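Local coordinates for protein vanadium-dependent haloperoxidase (Zobellia galactanivorans, PDB 4CIT) that is a bacterial vanadium-dependent iodoperoxidase, an enzyme of the PAP2 superfamily that binds vanadate and probably uses peroxide to oxidise iodide, at residues S58-R64 and I202-W206; G189-P195 and N336-T342; I326-D330 and F361-G367. All coordinates share one frame; numbering follows the deposited sequence.

Contact 1. Residues S58-R64 and I202-W206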
loop_
_atom_site.group_PDB
_atom_site.type_symbol
_atom_site.label_atom_id
_atom_site.label_comp_id
_atom_site.label_asym_id
_atom_site.label_seq_id
_atom_site.Cartn_x
_atom_site.Cartn_y
_atom_site.Cartn_z
ATOM N N SER A 58 -5.006 6.165 7.772
ATOM C CA SER A 58 -3.596 5.907 8.102
ATOM C C SER A 58 -2.927 4.925 7.101
ATOM O O SER A 58 -3.623 4.217 6.370
ATOM C CB SER A 58 -3.496 5.275 9.484
ATOM O OG SER A 58 -4.083 3.966 9.499
ATOM N N PRO A 59 -1.575 4.843 7.088
ATOM C CA PRO A 59 -0.921 3.943 6.119
ATOM C C PRO A 59 -1.360 2.481 6.103
ATOM O O PRO A 59 -1.735 1.950 5.027
ATOM C CB PRO A 59 0.585 4.129 6.377
ATOM C CG PRO A 59 0.656 5.540 6.900
ATOM C CD PRO A 59 -0.614 5.763 7.709
ATOM N N PRO A 60 -1.471 1.845 7.264
ATOM C CA PRO A 60 -1.942 0.464 7.191
ATOM C C PRO A 60 -3.393 0.300 6.723
ATOM O O PRO A 60 -3.691 -0.627 5.945
ATOM C CB PRO A 60 -1.819 -0.071 8.659
ATOM C CG PRO A 60 -1.434 1.121 9.493
ATOM C CD PRO A 60 -1.047 2.264 8.617
ATOM N N VAL A 61 -4.276 1.185 7.169
ATOM C CA VAL A 61 -5.719 1.101 6.811
ATOM C C VAL A 61 -5.902 1.341 5.284
ATOM O O VAL A 61 -6.713 0.660 4.628
ATOM C CB VAL A 61 -6.581 2.093 7.633
ATOM C CG1 VAL A 61 -8.005 2.098 7.113
ATOM C CG2 VAL A 61 -6.556 1.676 9.085
ATOM N N ALA A 62 -5.089 2.240 4.709
ATOM C CA ALA A 62 -5.098 2.509 3.267
ATOM C C ALA A 62 -4.823 1.238 2.455
ATOM O O ALA A 62 -5.425 1.023 1.423
ATOM C CB ALA A 62 -4.063 3.593 2.946
ATOM N N SER A 63 -3.964 0.331 2.964
ATOM C CA SER A 63 -3.602 -0.872 2.222
ATOM C C SER A 63 -4.765 -1.847 2.096
ATOM O O SER A 63 -4.962 -2.536 1.103
ATOM C CB SER A 63 -2.373 -1.570 2.808
ATOM O OG SER A 63 -2.654 -2.080 4.097
ATOM N N ARG A 64 -5.626 -1.803 3.094
ATOM C CA ARG A 64 -6.800 -2.667 3.130
ATOM C C ARG A 64 -7.847 -2.133 2.084
ATOM O O ARG A 64 -8.518 -2.866 1.370
ATOM C CB ARG A 64 -7.365 -2.668 4.542
ATOM C CG ARG A 64 -8.653 -3.445 4.734
ATOM C CD ARG A 64 -9.088 -3.536 6.227
ATOM N NE ARG A 64 -10.305 -4.310 6.356
ATOM C CZ ARG A 64 -11.541 -3.903 6.275
ATOM N NH1 ARG A 64 -11.844 -2.622 6.043
ATOM N NH2 ARG A 64 -12.481 -4.786 6.441
ATOM N N ILE A 202 -0.493 4.802 16.120
ATOM C CA ILE A 202 -1.474 4.338 15.113
ATOM C C ILE A 202 -1.581 2.856 15.070
ATOM O O ILE A 202 -0.594 2.130 14.932
ATOM C CB ILE A 202 -1.051 4.818 13.694
ATOM C CG1 ILE A 202 -0.967 6.343 13.724
ATOM C CG2 ILE A 202 -1.914 4.253 12.581
ATOM C CD1 ILE A 202 -2.225 7.134 13.969
ATOM N N GLU A 203 -2.819 2.373 15.101
ATOM C CA GLU A 203 -3.122 0.948 14.792
ATOM C C GLU A 203 -2.302 -0.149 15.559
ATOM O O GLU A 203 -1.758 -1.035 14.985
ATOM C CB GLU A 203 -3.220 0.652 13.276
ATOM C CG GLU A 203 -4.276 1.436 12.525
ATOM C CD GLU A 203 -5.730 1.108 12.928
ATOM O OE1 GLU A 203 -6.053 0.022 13.531
ATOM O OE2 GLU A 203 -6.615 1.915 12.594
ATOM N N PRO A 204 -2.324 -0.089 16.869
ATOM C CA PRO A 204 -1.563 -1.012 17.704
ATOM C C PRO A 204 -1.914 -2.452 17.445
ATOM O O PRO A 204 -1.115 -3.374 17.670
ATOM C CB PRO A 204 -1.855 -0.493 19.118
ATOM C CG PRO A 204 -3.214 0.261 18.973
ATOM C CD PRO A 204 -3.100 0.917 17.645
ATOM N N HIS A 205 -3.180 -2.670 17.072
ATOM C CA HIS A 205 -3.688 -3.998 16.768
ATOM C C HIS A 205 -3.821 -4.336 15.330
ATOM O O HIS A 205 -4.578 -5.248 14.997
ATOM C CB HIS A 205 -5.090 -4.209 17.491
ATOM C CG HIS A 205 -4.993 -3.957 18.970
ATOM N ND1 HIS A 205 -4.220 -4.751 19.787
ATOM C CD2 HIS A 205 -5.479 -2.960 19.750
ATOM C CE1 HIS A 205 -4.297 -4.296 21.034
ATOM N NE2 HIS A 205 -5.079 -3.236 21.043
ATOM N N TRP A 206 -3.067 -3.714 14.441
ATOM C CA TRP A 206 -3.140 -4.099 13.020
ATOM C C TRP A 206 -2.697 -5.528 12.837
ATOM O O TRP A 206 -3.207 -6.190 11.921
ATOM C CB TRP A 206 -2.332 -3.160 12.148
ATOM C CG TRP A 206 -2.761 -3.122 10.751
ATOM C CD1 TRP A 206 -2.107 -3.624 9.663
ATOM C CD2 TRP A 206 -4.037 -2.682 10.299
ATOM N NE1 TRP A 206 -2.890 -3.472 8.517
ATOM C CE2 TRP A 206 -4.105 -2.937 8.910
ATOM C CE3 TRP A 206 -5.185 -2.132 10.960
ATOM C CZ2 TRP A 206 -5.223 -2.588 8.163
ATOM C CZ3 TRP A 206 -6.299 -1.813 10.210
ATOM C CH2 TRP A 206 -6.333 -2.091 8.844
HETATM O O HOH W 1 -5.841 4.216 11.527
HETATM O O HOH W 2 -3.024 -4.418 5.790
#
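Trp206 lies with one indole face against the first turn of helix 59-80, and its path from CB outward accounts for most of the contact. CG stands anti to the backbone N (chi1 -157°), which carries the ring from the end of the Glu203-Trp206 type I turn toward the helix start. The five-membered ring, from CG and CD1 round to CE2, sits under Pro60: CB of Pro60 is 3.5 Å from its centroid and only 6° off the ring normal, an almost vertical CH-pi contact. NE1 points past the helix in the ring plane and donates to a water at 2.9 Å. That water donates in turn to Ser63 OG, whose other bond ends a short polar chain at Pro60 O. Further out, Trp206 CZ2 approaches Pro60 O at 3.3 Å. At the far rim Trp206 CZ3 meets Val61 CG2 at 3.7 Å, while CH2 lies near the aliphatic CD of Arg64, whose guanidinium is salt-bridged to Asp170. Replacing Trp206 by alanine is likely to leave Pro60 CB and Val61 CG2 without their aromatic cover and to deprive the water on Ser63 of its indole partner. Beyond Pro60, at the start of the helix, Ile202 CG2 packs on CB of the N-cap residue Ser58 at 3.6 Å. The Glu203 chain, bent at chi2 (-66°), brings OE2 to a second water, 2.7 Å away, that also bonds Ser58 OG; OE1 is salt-bridged to Arg176. The loop between helices 172-175 and 235-253 thus packs over the Pro59-Pro60 start of helix 59-80 in the buried interior of the largely helical haloperoxidase fold, with the Pro60 side chain about 8 Å from a bound vanadate.

Contact 2. Residues G189-P195 and N336-T342. With VO4 (vanadate ion), chain F.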
loop_
_atom_site.group_PDB
_atom_site.type_symbol
_atom_site.label_atom_id
_atom_site.label_comp_id
_atom_site.label_asym_id
_atom_site.label_seq_id
_atom_site.Cartn_x
_atom_site.Cartn_y
_atom_site.Cartn_z
ATOM N N GLY A 189 13.867 2.586 26.684
ATOM C CA GLY A 189 13.825 2.401 25.207
ATOM C C GLY A 189 12.426 2.312 24.608
ATOM O O GLY A 189 12.274 2.126 23.381
ATOM N N ARG A 190 11.388 2.361 25.443
ATOM C CA ARG A 190 10.042 2.277 24.915
ATOM C C ARG A 190 9.626 3.517 24.104
ATOM O O ARG A 190 9.970 4.678 24.425
ATOM C CB ARG A 190 8.996 1.813 25.908
ATOM C CG ARG A 190 8.301 2.880 26.692
ATOM C CD ARG A 190 7.660 2.255 27.951
ATOM N NE ARG A 190 7.393 3.293 28.946
ATOM C CZ ARG A 190 6.218 3.892 29.132
ATOM N NH1 ARG A 190 5.162 3.564 28.397
ATOM N NH2 ARG A 190 6.094 4.832 30.059
ATOM N N TRP A 191 8.872 3.251 23.060
ATOM C CA TRP A 191 8.356 4.300 22.202
ATOM C C TRP A 191 7.516 5.320 23.018
ATOM O O TRP A 191 6.706 4.911 23.875
ATOM C CB TRP A 191 7.509 3.767 21.061
ATOM C CG TRP A 191 6.954 4.875 20.168
ATOM C CD1 TRP A 191 7.582 5.584 19.251
ATOM C CD2 TRP A 191 5.604 5.365 20.187
ATOM N NE1 TRP A 191 6.745 6.491 18.672
ATOM C CE2 TRP A 191 5.512 6.378 19.230
ATOM C CE3 TRP A 191 4.482 5.033 20.947
ATOM C CZ2 TRP A 191 4.358 7.092 18.998
ATOM C CZ3 TRP A 191 3.295 5.748 20.720
ATOM C CH2 TRP A 191 3.233 6.739 19.750
ATOM N N GLN A 192 7.778 6.574 22.754
ATOM C CA GLN A 192 7.010 7.707 23.265
ATOM C C GLN A 192 6.364 8.493 22.130
ATOM O O GLN A 192 6.989 8.747 21.088
ATOM C CB GLN A 192 7.959 8.722 23.926
ATOM C CG GLN A 192 8.613 8.288 25.155
ATOM C CD GLN A 192 9.475 9.421 25.692
ATOM O OE1 GLN A 192 9.252 10.604 25.417
ATOM N NE2 GLN A 192 10.523 9.035 26.279
ATOM N N PRO A 193 5.133 8.967 22.324
ATOM C CA PRO A 193 4.665 9.920 21.369
ATOM C C PRO A 193 5.577 11.129 21.248
ATOM O O PRO A 193 6.290 11.468 22.215
ATOM C CB PRO A 193 3.283 10.369 21.913
ATOM C CG PRO A 193 2.807 9.256 22.736
ATOM C CD PRO A 193 4.120 8.715 23.361
ATOM N N THR A 194 5.600 11.661 20.050
ATOM C CA THR A 194 6.561 12.711 19.634
ATOM C C THR A 194 5.919 14.011 19.248
ATOM O O THR A 194 4.826 14.046 18.743
ATOM C CB THR A 194 7.408 12.192 18.412
ATOM O OG1 THR A 194 6.571 11.652 17.386
ATOM C CG2 THR A 194 8.378 11.043 18.841
ATOM N N PRO A 195 6.661 15.147 19.452
ATOM C CA PRO A 195 6.127 16.431 19.034
ATOM C C PRO A 195 6.074 16.562 17.546
ATOM O O PRO A 195 6.834 15.874 16.801
ATOM C CB PRO A 195 7.173 17.431 19.613
ATOM C CG PRO A 195 8.485 16.642 19.557
ATOM C CD PRO A 195 8.065 15.246 19.985
ATOM N N ASN A 336 8.317 -2.067 19.992
ATOM C CA ASN A 336 7.855 -0.823 20.555
ATOM C C ASN A 336 9.015 0.135 20.882
ATOM O O ASN A 336 9.204 0.552 22.018
ATOM C CB ASN A 336 7.014 -1.131 21.789
ATOM C CG ASN A 336 6.273 0.080 22.310
ATOM O OD1 ASN A 336 5.761 0.905 21.567
ATOM N ND2 ASN A 336 6.174 0.155 23.611
ATOM N N LEU A 337 9.794 0.434 19.848
ATOM C CA LEU A 337 11.058 1.170 19.959
ATOM C C LEU A 337 10.932 2.646 19.801
ATOM O O LEU A 337 10.320 3.143 18.872
ATOM C CB LEU A 337 12.021 0.612 18.927
ATOM C CG LEU A 337 13.481 1.078 19.066
ATOM C CD1 LEU A 337 14.169 0.613 20.373
ATOM C CD2 LEU A 337 14.278 0.610 17.817
ATOM N N ILE A 338 11.631 3.369 20.690
ATOM C CA ILE A 338 11.698 4.816 20.672
ATOM C C ILE A 338 12.294 5.387 19.384
ATOM O O ILE A 338 13.202 4.788 18.799
ATOM C CB ILE A 338 12.567 5.191 21.906
ATOM C CG1 ILE A 338 12.420 6.661 22.286
ATOM C CG2 ILE A 338 14.015 4.751 21.701
ATOM C CD1 ILE A 338 12.861 6.859 23.775
ATOM N N ARG A 339 11.752 6.521 18.910
ATOM C CA ARG A 339 12.194 7.208 17.748
ATOM C C ARG A 339 13.433 8.042 18.021
ATOM O O ARG A 339 13.682 8.460 19.161
ATOM C CB ARG A 339 11.062 8.094 17.206
ATOM C CG ARG A 339 9.931 7.298 16.663
ATOM C CD ARG A 339 10.240 6.866 15.221
ATOM N NE ARG A 339 9.048 6.238 14.611
ATOM C CZ ARG A 339 8.824 6.141 13.315
ATOM N NH1 ARG A 339 9.733 6.486 12.413
ATOM N NH2 ARG A 339 7.719 5.535 12.894
ATOM N N PRO A 340 14.283 8.247 16.979
ATOM C CA PRO A 340 15.536 8.927 17.115
ATOM C C PRO A 340 15.459 10.340 17.749
ATOM O O PRO A 340 16.311 10.629 18.646
ATOM C CB PRO A 340 16.047 9.017 15.671
ATOM C CG PRO A 340 15.466 7.887 14.975
ATOM C CD PRO A 340 14.080 7.753 15.597
ATOM N N GLU A 341 14.470 11.159 17.371
ATOM C CA GLU A 341 14.420 12.513 17.952
ATOM C C GLU A 341 14.272 12.508 19.459
ATOM O O GLU A 341 14.824 13.398 20.138
ATOM C CB GLU A 341 13.328 13.381 17.318
ATOM C CG GLU A 341 11.905 13.004 17.618
ATOM C CD GLU A 341 10.976 14.132 17.121
ATOM O OE1 GLU A 341 10.900 15.245 17.715
ATOM O OE2 GLU A 341 10.426 13.982 16.042
ATOM N N THR A 342 13.474 11.598 19.990
ATOM C CA THR A 342 13.224 11.472 21.437
ATOM C C THR A 342 14.545 11.230 22.207
ATOM O O THR A 342 14.853 11.953 23.166
ATOM C CB THR A 342 12.266 10.337 21.691
ATOM O OG1 THR A 342 11.136 10.466 20.769
ATOM C CG2 THR A 342 11.796 10.372 23.143
HETATM O O4 VO4 F . 8.247 6.009 9.878
HETATM O O HOH W 3 5.119 2.690 24.380
HETATM O O HOH W 4 9.711 8.055 20.502
HETATM O O HOH W 5 8.691 15.349 14.753
#
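Gly189 O accepts the backbone N of Ile338 at 3.0 Å, and its carbonyl also lies against CB and CG2 of that isoleucine. At Arg190 the chain forms a single beta bridge with Leu337; its CA approaches Asn336 O, while the rest of the side chain leads away. Trp191 N then donates to Asn336 O at 2.9 Å, from a position 47° out of the carbonyl plane. With CG anti to the backbone N (chi1 179°), the Trp191 indole stands out from the opposing backbone and meets it along the CD1-NE1 edge, where Arg339 CG lies in the ring plane, 3.9 Å from NE1.

The extended Gln192 lies side by side with Ile338, and its OE1 comes within 3.4 Å of Thr342 CG2. Gln192 O receives a bond from a water that also joins Arg339 N to Thr342 OG1. Thr194 turns CG2 onto that same hydroxyl, and Pro195 CG slides past Glu341 OE1 at 3.3 Å; Glu341 OE2 is held by Thr358 and by a water shared with Pro195 O.

Arg339, in the N-cap position, directs NH1 and NH2 edge-on to vanadate O4, at 3.0 and 3.1 Å, and NH1 also bonds Ile423 O. The loop following helix 172-175 thus lies along the link between helices 307-335 and 340-347 and over the latter's first turn.

Contact 3. Residues I326-D330 and F361-G367. With VO4 (vanadate ion), chain E; VO4 (vanadate ion), chain D.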
loop_
_atom_site.group_PDB
_atom_site.type_symbol
_atom_site.label_atom_id
_atom_site.label_comp_id
_atom_site.label_asym_id
_atom_site.label_seq_id
_atom_site.Cartn_x
_atom_site.Cartn_y
_atom_site.Cartn_z
ATOM N N ILE A 326 0.638 -5.619 7.733
ATOM C CA ILE A 326 0.382 -6.452 8.897
ATOM C C ILE A 326 1.709 -6.957 9.522
ATOM O O ILE A 326 1.907 -6.859 10.730
ATOM C CB ILE A 326 -0.480 -7.644 8.515
ATOM C CG1 ILE A 326 -1.857 -7.067 8.144
ATOM C CG2 ILE A 326 -0.584 -8.647 9.672
ATOM C CD1 ILE A 326 -2.846 -8.086 7.593
ATOM N N SER A 327 2.613 -7.453 8.655
ATOM C CA SER A 327 3.931 -7.932 9.101
ATOM C C SER A 327 4.726 -6.800 9.796
ATOM O O SER A 327 5.344 -7.018 10.853
ATOM C CB SER A 327 4.671 -8.520 7.900
ATOM O OG SER A 327 5.936 -9.022 8.273
ATOM N N CYS A 328 4.726 -5.614 9.214
ATOM C CA CYS A 328 5.505 -4.523 9.751
ATOM C C CYS A 328 4.916 -3.997 11.053
ATOM O O CYS A 328 5.644 -3.870 12.067
ATOM C CB CYS A 328 5.586 -3.436 8.730
ATOM S SG CYS A 328 6.501 -1.984 9.359
ATOM N N TRP A 329 3.603 -3.774 11.099
ATOM C CA TRP A 329 2.920 -3.347 12.325
ATOM C C TRP A 329 3.003 -4.386 13.479
ATOM O O TRP A 329 3.101 -4.030 14.649
ATOM C CB TRP A 329 1.488 -2.915 12.076
ATOM C CG TRP A 329 1.339 -1.436 12.059
ATOM C CD1 TRP A 329 0.638 -0.663 12.975
ATOM C CD2 TRP A 329 1.980 -0.488 11.162
ATOM N NE1 TRP A 329 0.814 0.653 12.711
ATOM C CE2 TRP A 329 1.600 0.805 11.586
ATOM C CE3 TRP A 329 2.800 -0.618 10.057
ATOM C CZ2 TRP A 329 2.014 1.942 10.928
ATOM C CZ3 TRP A 329 3.216 0.508 9.410
ATOM C CH2 TRP A 329 2.869 1.774 9.862
ATOM N N ASP A 330 3.003 -5.661 13.141
ATOM C CA ASP A 330 3.289 -6.764 14.068
ATOM C C ASP A 330 4.625 -6.525 14.781
ATOM O O ASP A 330 4.741 -6.617 16.032
ATOM C CB ASP A 330 3.286 -8.170 13.343
ATOM C CG ASP A 330 3.530 -9.303 14.265
ATOM O OD1 ASP A 330 2.650 -9.475 15.181
ATOM O OD2 ASP A 330 4.622 -9.924 14.215
ATOM N N PHE A 361 4.080 6.398 15.495
ATOM C CA PHE A 361 4.076 4.988 15.729
ATOM C C PHE A 361 5.493 4.522 15.997
ATOM O O PHE A 361 6.467 5.272 15.618
ATOM C CB PHE A 361 3.382 4.148 14.646
ATOM C CG PHE A 361 3.581 4.620 13.256
ATOM C CD1 PHE A 361 4.698 4.257 12.545
ATOM C CD2 PHE A 361 2.628 5.403 12.661
ATOM C CE1 PHE A 361 4.878 4.621 11.244
ATOM C CE2 PHE A 361 2.780 5.826 11.373
ATOM C CZ PHE A 361 3.933 5.473 10.655
ATOM N N PRO A 362 5.659 3.362 16.656
ATOM C CA PRO A 362 6.987 2.897 16.989
ATOM C C PRO A 362 7.900 2.686 15.773
ATOM O O PRO A 362 7.463 2.593 14.617
ATOM C CB PRO A 362 6.747 1.590 17.727
ATOM C CG PRO A 362 5.414 1.798 18.327
ATOM C CD PRO A 362 4.665 2.481 17.266
ATOM N N GLU A 363 9.166 2.625 16.059
ATOM C CA GLU A 363 10.251 2.755 15.074
ATOM C C GLU A 363 10.599 1.510 14.224
ATOM O O GLU A 363 10.995 1.680 13.040
ATOM C CB GLU A 363 11.471 3.311 15.751
ATOM C CG GLU A 363 12.517 3.833 14.800
ATOM C CD GLU A 363 13.421 2.828 14.207
ATOM O OE1 GLU A 363 13.660 1.735 14.797
ATOM O OE2 GLU A 363 13.991 3.180 13.148
ATOM N N TYR A 364 10.478 0.305 14.742
ATOM C CA TYR A 364 11.179 -0.828 14.116
ATOM C C TYR A 364 10.172 -1.907 13.734
ATOM O O TYR A 364 9.442 -2.326 14.588
ATOM C CB TYR A 364 12.180 -1.415 15.118
ATOM C CG TYR A 364 13.035 -2.551 14.615
ATOM C CD1 TYR A 364 14.178 -2.353 13.914
ATOM C CD2 TYR A 364 12.636 -3.882 14.842
ATOM C CE1 TYR A 364 14.963 -3.417 13.487
ATOM C CE2 TYR A 364 13.391 -4.945 14.442
ATOM C CZ TYR A 364 14.545 -4.717 13.766
ATOM O OH TYR A 364 15.346 -5.752 13.397
ATOM N N THR A 365 10.115 -2.395 12.537
ATOM C CA THR A 365 10.889 -1.972 11.346
ATOM C C THR A 365 10.146 -0.837 10.618
ATOM O O THR A 365 9.005 -0.466 10.984
ATOM C CB THR A 365 11.014 -3.176 10.384
ATOM O OG1 THR A 365 9.700 -3.775 10.285
ATOM C CG2 THR A 365 12.088 -4.144 10.844
ATOM N N SER A 366 10.792 -0.202 9.637
ATOM C CA SER A 366 10.261 0.913 8.880
ATOM C C SER A 366 9.202 0.473 7.862
ATOM O O SER A 366 9.486 -0.432 7.066
ATOM C CB SER A 366 11.383 1.574 8.095
ATOM O OG SER A 366 10.875 2.372 6.998
ATOM N N GLY A 367 7.994 1.056 7.973
ATOM C CA GLY A 367 6.946 0.813 7.054
ATOM C C GLY A 367 7.294 1.071 5.604
ATOM O O GLY A 367 6.996 0.256 4.712
HETATM O O3 VO4 E . 7.954 3.233 9.838
HETATM O O2 VO4 D . 9.342 4.446 7.431
#
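Trp329 has a chi1 of -102°, well off a staggered position, and this swings the indole end back toward the 361-367 loop although its CB points away from it. Phe361 turns its ring toward it, with CG lodged between its own backbone N and carbonyl carbon (chi1 37°). The result is an edge-to-face pair: the benzo edge of Trp329 is presented to the Phe361 face, with CZ2 over the ring centre and CH2 3.7 Å from Phe361 CE1. The ring centroids are 4.8 Å apart and the planes lie at 53°, so the pair is tilted rather than strictly T-shaped. NE1 of Trp329, on the same side of the indole as CZ2, is bonded to Ile202 O, which limits the turning of the ring.

Helix 307-335 also contributes Cys328. Its SG reaches Thr365 O at 3.3 Å and packs on Gly367 CA at 3.7 Å; the same Thr365 carbonyl accepts a bond from Lys332 NZ. Gly367 CA also comes near Trp329 CZ3.

Ser366 and Gly367 belong to the Ser-Gly-His element of the PAP2 signature, whose other parts hold Lys332 and Arg339, and Arg418 and His424. Gly367 N donates to O3 of one deposited vanadate copy at 2.9 Å, and Ser366 OG donates to O2 of a second copy in the same site at 2.6 Å. Ser366 also occupies the N-cap position of helix 367-383, its hydroxyl capping a backbone N just beyond the loop. The N-H groups at the helix start, not used by helix bonds, would probably favour the negative oxygens. Phe361 CE1 brings its ring edge to the first vanadate copy, 3.7 Å from O3, while Trp329 lies over the ring face.

How the contacts relate
Contact 3 lies between the other two, touching both, and with contact 2 lines the vanadate site. Contacts 1 and 3 have centres about 10 Å apart and meet where Pro60 CG lies 3.7 Å from Trp329 CE2 and Trp206 NE1 lies 3.8 Å from Ile326 CG1. Contact 3 passes on to contact 2, with centres about 13 Å apart, through Arg339 NE and Phe361 O at 2.9 Å and through Leu337 O and Glu363 N at 3.1 Å, both probable hydrogen bonds. Contacts 1 and 2 do not touch, their nearest atoms being about 6 Å apart. Contacts 2 and 3 supply vanadate-pocket residues directly, whereas contact 1 stays further back.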